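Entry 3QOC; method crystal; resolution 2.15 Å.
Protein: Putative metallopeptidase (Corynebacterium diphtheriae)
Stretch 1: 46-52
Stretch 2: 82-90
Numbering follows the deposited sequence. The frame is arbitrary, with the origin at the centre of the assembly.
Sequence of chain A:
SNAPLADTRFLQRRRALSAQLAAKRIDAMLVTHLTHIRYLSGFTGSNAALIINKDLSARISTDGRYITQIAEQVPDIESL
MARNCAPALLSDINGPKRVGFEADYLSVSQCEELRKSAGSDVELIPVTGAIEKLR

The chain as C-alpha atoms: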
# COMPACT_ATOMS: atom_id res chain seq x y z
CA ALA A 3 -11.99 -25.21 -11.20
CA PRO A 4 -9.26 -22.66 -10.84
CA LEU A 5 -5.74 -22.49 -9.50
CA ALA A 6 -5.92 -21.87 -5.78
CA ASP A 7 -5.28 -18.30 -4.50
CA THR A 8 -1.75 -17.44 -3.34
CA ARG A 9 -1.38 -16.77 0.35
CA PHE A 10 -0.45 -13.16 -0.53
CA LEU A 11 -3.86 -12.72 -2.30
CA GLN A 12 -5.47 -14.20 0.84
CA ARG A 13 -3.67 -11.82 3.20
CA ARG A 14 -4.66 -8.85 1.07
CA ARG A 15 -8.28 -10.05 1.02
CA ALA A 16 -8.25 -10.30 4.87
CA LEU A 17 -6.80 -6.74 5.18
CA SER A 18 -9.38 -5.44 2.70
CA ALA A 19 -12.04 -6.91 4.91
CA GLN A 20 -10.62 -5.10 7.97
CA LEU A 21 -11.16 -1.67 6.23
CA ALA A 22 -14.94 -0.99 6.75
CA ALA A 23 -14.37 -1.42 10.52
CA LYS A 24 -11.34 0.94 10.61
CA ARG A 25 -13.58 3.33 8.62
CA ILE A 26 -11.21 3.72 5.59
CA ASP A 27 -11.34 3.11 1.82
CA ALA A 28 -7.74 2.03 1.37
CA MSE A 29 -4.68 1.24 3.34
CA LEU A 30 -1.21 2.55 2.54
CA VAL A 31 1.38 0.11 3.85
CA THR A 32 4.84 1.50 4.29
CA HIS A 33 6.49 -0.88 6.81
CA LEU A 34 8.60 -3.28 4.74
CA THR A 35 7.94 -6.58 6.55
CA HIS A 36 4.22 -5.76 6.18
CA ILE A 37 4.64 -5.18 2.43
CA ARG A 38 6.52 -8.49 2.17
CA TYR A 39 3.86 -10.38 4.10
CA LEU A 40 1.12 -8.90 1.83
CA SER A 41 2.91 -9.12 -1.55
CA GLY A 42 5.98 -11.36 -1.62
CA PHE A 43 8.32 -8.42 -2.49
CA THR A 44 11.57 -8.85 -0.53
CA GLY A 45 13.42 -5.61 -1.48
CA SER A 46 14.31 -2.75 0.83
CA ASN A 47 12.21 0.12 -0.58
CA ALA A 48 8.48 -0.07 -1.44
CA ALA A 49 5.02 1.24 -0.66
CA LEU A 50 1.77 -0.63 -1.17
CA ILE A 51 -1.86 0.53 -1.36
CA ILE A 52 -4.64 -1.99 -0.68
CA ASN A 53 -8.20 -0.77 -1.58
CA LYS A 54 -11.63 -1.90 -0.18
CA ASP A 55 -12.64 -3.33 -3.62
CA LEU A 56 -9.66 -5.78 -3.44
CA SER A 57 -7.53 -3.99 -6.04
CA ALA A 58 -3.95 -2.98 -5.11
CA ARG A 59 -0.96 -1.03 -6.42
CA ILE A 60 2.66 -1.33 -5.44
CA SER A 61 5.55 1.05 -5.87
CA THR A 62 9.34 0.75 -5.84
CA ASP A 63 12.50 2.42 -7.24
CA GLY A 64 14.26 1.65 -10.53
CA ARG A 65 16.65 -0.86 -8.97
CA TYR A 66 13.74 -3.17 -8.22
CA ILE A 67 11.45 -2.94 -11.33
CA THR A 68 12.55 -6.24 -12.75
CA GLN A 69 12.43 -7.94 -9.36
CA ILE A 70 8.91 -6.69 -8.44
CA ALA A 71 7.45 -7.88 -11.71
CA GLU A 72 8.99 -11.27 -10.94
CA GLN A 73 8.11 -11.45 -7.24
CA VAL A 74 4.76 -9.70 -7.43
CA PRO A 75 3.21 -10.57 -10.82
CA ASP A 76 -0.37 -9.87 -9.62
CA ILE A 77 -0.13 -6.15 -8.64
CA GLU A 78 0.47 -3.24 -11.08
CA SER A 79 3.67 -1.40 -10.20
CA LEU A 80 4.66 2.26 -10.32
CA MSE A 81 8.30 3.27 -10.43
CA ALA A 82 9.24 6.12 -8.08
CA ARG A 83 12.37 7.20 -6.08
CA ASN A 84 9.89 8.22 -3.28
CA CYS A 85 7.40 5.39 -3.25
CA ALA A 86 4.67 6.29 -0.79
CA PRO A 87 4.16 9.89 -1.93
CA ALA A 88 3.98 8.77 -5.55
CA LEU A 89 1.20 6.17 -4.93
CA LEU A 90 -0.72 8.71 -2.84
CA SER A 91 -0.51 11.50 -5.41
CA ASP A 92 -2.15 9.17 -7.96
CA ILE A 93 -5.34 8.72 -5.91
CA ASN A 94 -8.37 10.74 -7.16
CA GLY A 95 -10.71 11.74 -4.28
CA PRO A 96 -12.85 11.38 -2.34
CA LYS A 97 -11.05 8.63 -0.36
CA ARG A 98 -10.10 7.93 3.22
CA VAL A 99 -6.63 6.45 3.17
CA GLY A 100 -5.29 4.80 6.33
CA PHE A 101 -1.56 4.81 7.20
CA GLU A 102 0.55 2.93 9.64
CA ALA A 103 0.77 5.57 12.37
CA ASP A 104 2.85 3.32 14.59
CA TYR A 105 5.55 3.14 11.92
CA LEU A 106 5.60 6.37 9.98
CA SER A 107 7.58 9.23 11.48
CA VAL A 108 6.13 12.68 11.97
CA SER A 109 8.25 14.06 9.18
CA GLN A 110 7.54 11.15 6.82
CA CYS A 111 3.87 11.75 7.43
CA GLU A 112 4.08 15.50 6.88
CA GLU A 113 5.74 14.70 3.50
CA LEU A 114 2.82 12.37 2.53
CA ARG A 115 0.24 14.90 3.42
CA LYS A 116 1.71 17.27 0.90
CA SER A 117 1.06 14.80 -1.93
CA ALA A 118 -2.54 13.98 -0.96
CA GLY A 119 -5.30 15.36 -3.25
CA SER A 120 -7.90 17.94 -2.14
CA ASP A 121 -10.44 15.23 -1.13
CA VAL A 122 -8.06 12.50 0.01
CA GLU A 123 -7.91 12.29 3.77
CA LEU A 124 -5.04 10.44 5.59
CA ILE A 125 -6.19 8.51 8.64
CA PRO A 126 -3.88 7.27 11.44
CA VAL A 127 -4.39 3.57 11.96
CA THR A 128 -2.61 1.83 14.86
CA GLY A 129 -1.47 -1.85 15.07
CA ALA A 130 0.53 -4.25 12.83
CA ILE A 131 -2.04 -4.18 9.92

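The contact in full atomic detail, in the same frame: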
# COMPACT_ATOMS: atom_id res chain seq x y z
N SER A 46 14.10 -3.58 -0.33
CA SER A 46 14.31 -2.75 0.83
C SER A 46 13.65 -1.38 0.67
O SER A 46 13.79 -0.53 1.55
CB SER A 46 15.82 -2.55 1.01
OG SER A 46 16.38 -2.00 -0.20
N ASN A 47 12.94 -1.15 -0.42
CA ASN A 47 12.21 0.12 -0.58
C ASN A 47 10.95 -0.16 -1.41
O ASN A 47 11.05 -0.73 -2.49
CB ASN A 47 13.12 1.16 -1.27
CG ASN A 47 12.39 2.47 -1.58
OD1 ASN A 47 11.69 3.02 -0.74
ND2 ASN A 47 12.59 2.98 -2.76
N ALA A 48 9.79 0.15 -0.83
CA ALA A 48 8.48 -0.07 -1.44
C ALA A 48 7.43 0.68 -0.67
O ALA A 48 7.64 1.04 0.52
CB ALA A 48 8.12 -1.61 -1.52
N ALA A 49 6.29 0.84 -1.33
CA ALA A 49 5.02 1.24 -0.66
C ALA A 49 3.92 0.52 -1.37
O ALA A 49 4.10 0.12 -2.52
CB ALA A 49 4.81 2.76 -0.71
N LEU A 50 2.80 0.31 -0.70
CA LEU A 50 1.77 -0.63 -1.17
C LEU A 50 0.40 -0.09 -0.74
O LEU A 50 0.22 0.24 0.41
CB LEU A 50 1.92 -2.03 -0.54
CG LEU A 50 0.80 -3.06 -0.81
CD1 LEU A 50 0.71 -3.31 -2.30
CD2 LEU A 50 0.99 -4.42 -0.11
N ILE A 51 -0.52 0.04 -1.68
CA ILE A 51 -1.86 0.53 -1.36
C ILE A 51 -2.80 -0.62 -1.59
O ILE A 51 -2.77 -1.21 -2.64
CB ILE A 51 -2.22 1.70 -2.23
CG1 ILE A 51 -3.59 2.25 -1.77
CG2 ILE A 51 -2.26 1.32 -3.66
CD1 ILE A 51 -3.40 3.68 -1.07
N ILE A 52 -3.58 -0.98 -0.58
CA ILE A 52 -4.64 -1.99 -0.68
C ILE A 52 -6.04 -1.32 -0.54
O ILE A 52 -6.30 -0.75 0.49
CB ILE A 52 -4.56 -3.06 0.46
CG1 ILE A 52 -3.21 -3.81 0.52
CG2 ILE A 52 -5.69 -4.11 0.30
CD1 ILE A 52 -2.85 -4.31 -0.78
N ALA A 82 9.05 4.81 -8.71
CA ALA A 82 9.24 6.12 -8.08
C ALA A 82 10.47 6.05 -7.13
O ALA A 82 10.58 5.06 -6.41
CB ALA A 82 7.98 6.46 -7.20
N ARG A 83 11.33 7.07 -7.12
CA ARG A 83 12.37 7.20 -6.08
C ARG A 83 11.69 7.22 -4.68
O ARG A 83 12.04 6.39 -3.80
CB ARG A 83 13.23 8.45 -6.30
CG ARG A 83 14.37 8.25 -7.33
CD ARG A 83 14.94 9.53 -7.94
NE ARG A 83 15.52 9.28 -9.27
CZ ARG A 83 16.35 10.12 -9.92
NH1 ARG A 83 16.74 11.27 -9.36
NH2 ARG A 83 16.83 9.79 -11.13
N ASN A 84 10.65 8.05 -4.53
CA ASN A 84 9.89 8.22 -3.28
C ASN A 84 8.49 7.59 -3.32
O ASN A 84 7.51 8.18 -3.76
CB ASN A 84 9.84 9.68 -2.89
CG ASN A 84 11.24 10.28 -2.81
OD1 ASN A 84 12.08 9.81 -2.01
ND2 ASN A 84 11.52 11.27 -3.68
N CYS A 85 8.46 6.34 -2.89
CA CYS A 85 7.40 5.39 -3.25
C CYS A 85 6.03 5.77 -2.72
O CYS A 85 5.06 5.79 -3.47
CB CYS A 85 7.78 4.01 -2.60
SG CYS A 85 9.12 3.30 -3.50
N ALA A 86 5.96 6.06 -1.43
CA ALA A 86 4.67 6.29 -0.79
C ALA A 86 4.01 7.59 -1.32
O ALA A 86 2.82 7.57 -1.73
CB ALA A 86 4.83 6.30 0.74
N PRO A 87 4.79 8.70 -1.40
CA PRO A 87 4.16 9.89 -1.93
C PRO A 87 3.66 9.72 -3.34
O PRO A 87 2.61 10.26 -3.70
CB PRO A 87 5.27 10.96 -1.83
CG PRO A 87 6.09 10.50 -0.61
CD PRO A 87 6.07 9.01 -0.72
N ALA A 88 4.39 8.94 -4.14
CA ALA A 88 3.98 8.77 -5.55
C ALA A 88 2.71 7.97 -5.69
O ALA A 88 1.89 8.32 -6.50
CB ALA A 88 5.13 8.18 -6.43
N LEU A 89 2.54 6.87 -4.96
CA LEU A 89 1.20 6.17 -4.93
C LEU A 89 0.10 7.11 -4.48
O LEU A 89 -0.95 7.18 -5.11
CB LEU A 89 1.15 4.93 -3.98
CG LEU A 89 1.99 3.70 -4.27
CD1 LEU A 89 1.90 2.72 -3.02
CD2 LEU A 89 1.53 3.09 -5.62
N LEU A 90 0.33 7.85 -3.40
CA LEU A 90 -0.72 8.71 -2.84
C LEU A 90 -1.13 9.80 -3.81
O LEU A 90 -2.32 10.08 -3.99
CB LEU A 90 -0.28 9.29 -1.49
CG LEU A 90 -1.30 10.00 -0.63
CD1 LEU A 90 -2.51 9.11 -0.32
CD2 LEU A 90 -0.63 10.45 0.65
O HOH W 1 10.61 5.32 -0.69

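How do the two backbones lie against each other? Stretch 1 ends in a strand that includes residues 49 to 52, and stretch 2 becomes a helix from C85 through L90. The strand and helix axes run in broadly the same direction, 32° apart, and approach to 7.7 Å. The backbones come nearest at A49 and A86, whose CA atoms are 5.1 Å apart; further along, the CA atoms of I51 and L89 are separated by 7.3 Å. No direct hydrogen bond crosses between the stretches. Within stretch 2, A88 N bonds to N84 O, L89 N to C85 O and L90 N to A86 O; against the strand the contact is mostly apolar.

What happens where stretch 2 leads into the helix? A82 makes no contact, and R83 directs its CA-to-CB bond away, yet its backbone oxygen comes near N47: N47 ND2 lies 3.6 Å from R83 O, a contact without a hydrogen bond. That amide nitrogen is hydrogen-bonded elsewhere in the structure. N84 holds the N-cap position, but its side chain makes no capping bond, and its CA-to-CB bond points away from stretch 1. The polar link comes one residue later, through a water that donates to N47 OD1 at 2.5 Å and accepts from C85 N at 3.2 Å. Because C85 is in the first turn of the helix, its NH has no partner one turn earlier within the helix, and the water supplies one while tying the helix start to the asparagine of stretch 1.

Why do C85 and A86 fit so closely against the strand? C85 points toward stretch 1, and its CB lies 3.7 Å from A49 CB, close to van der Waals contact. Its sulfur lies near N47, with C85 SG 3.6 Å from N47 ND2, so this side chain touches both an alanine and an amide. A86 sets its CA-to-CB bond sideways, and its backbone takes part in the packing: A49 CB is 3.5 Å from A86 CA and 3.8 Å from A86 CB. The A49 methyl sits between the two backbones here, resting on A86 CA. A49 itself points toward the helix and meets C85, A86 and L89 with that single carbon.

What does the helix offer after A86? P87 and A88 make no contact with the strand, and the next residue to reach it is L89, one turn after C85 and likewise pointing toward it. With chi1 in m and chi2 in t, L89 lays CD1 along the strand backbone, 3.4 Å from A49 C and 3.5 Å from L50 N. The same methyl is 3.7 Å from A49 CB and 4.3 Å from I51 CB, bridging the two strand side chains that point toward the helix. L50, between them, points away, in the usual alternation of a strand, and meets L89 through its backbone.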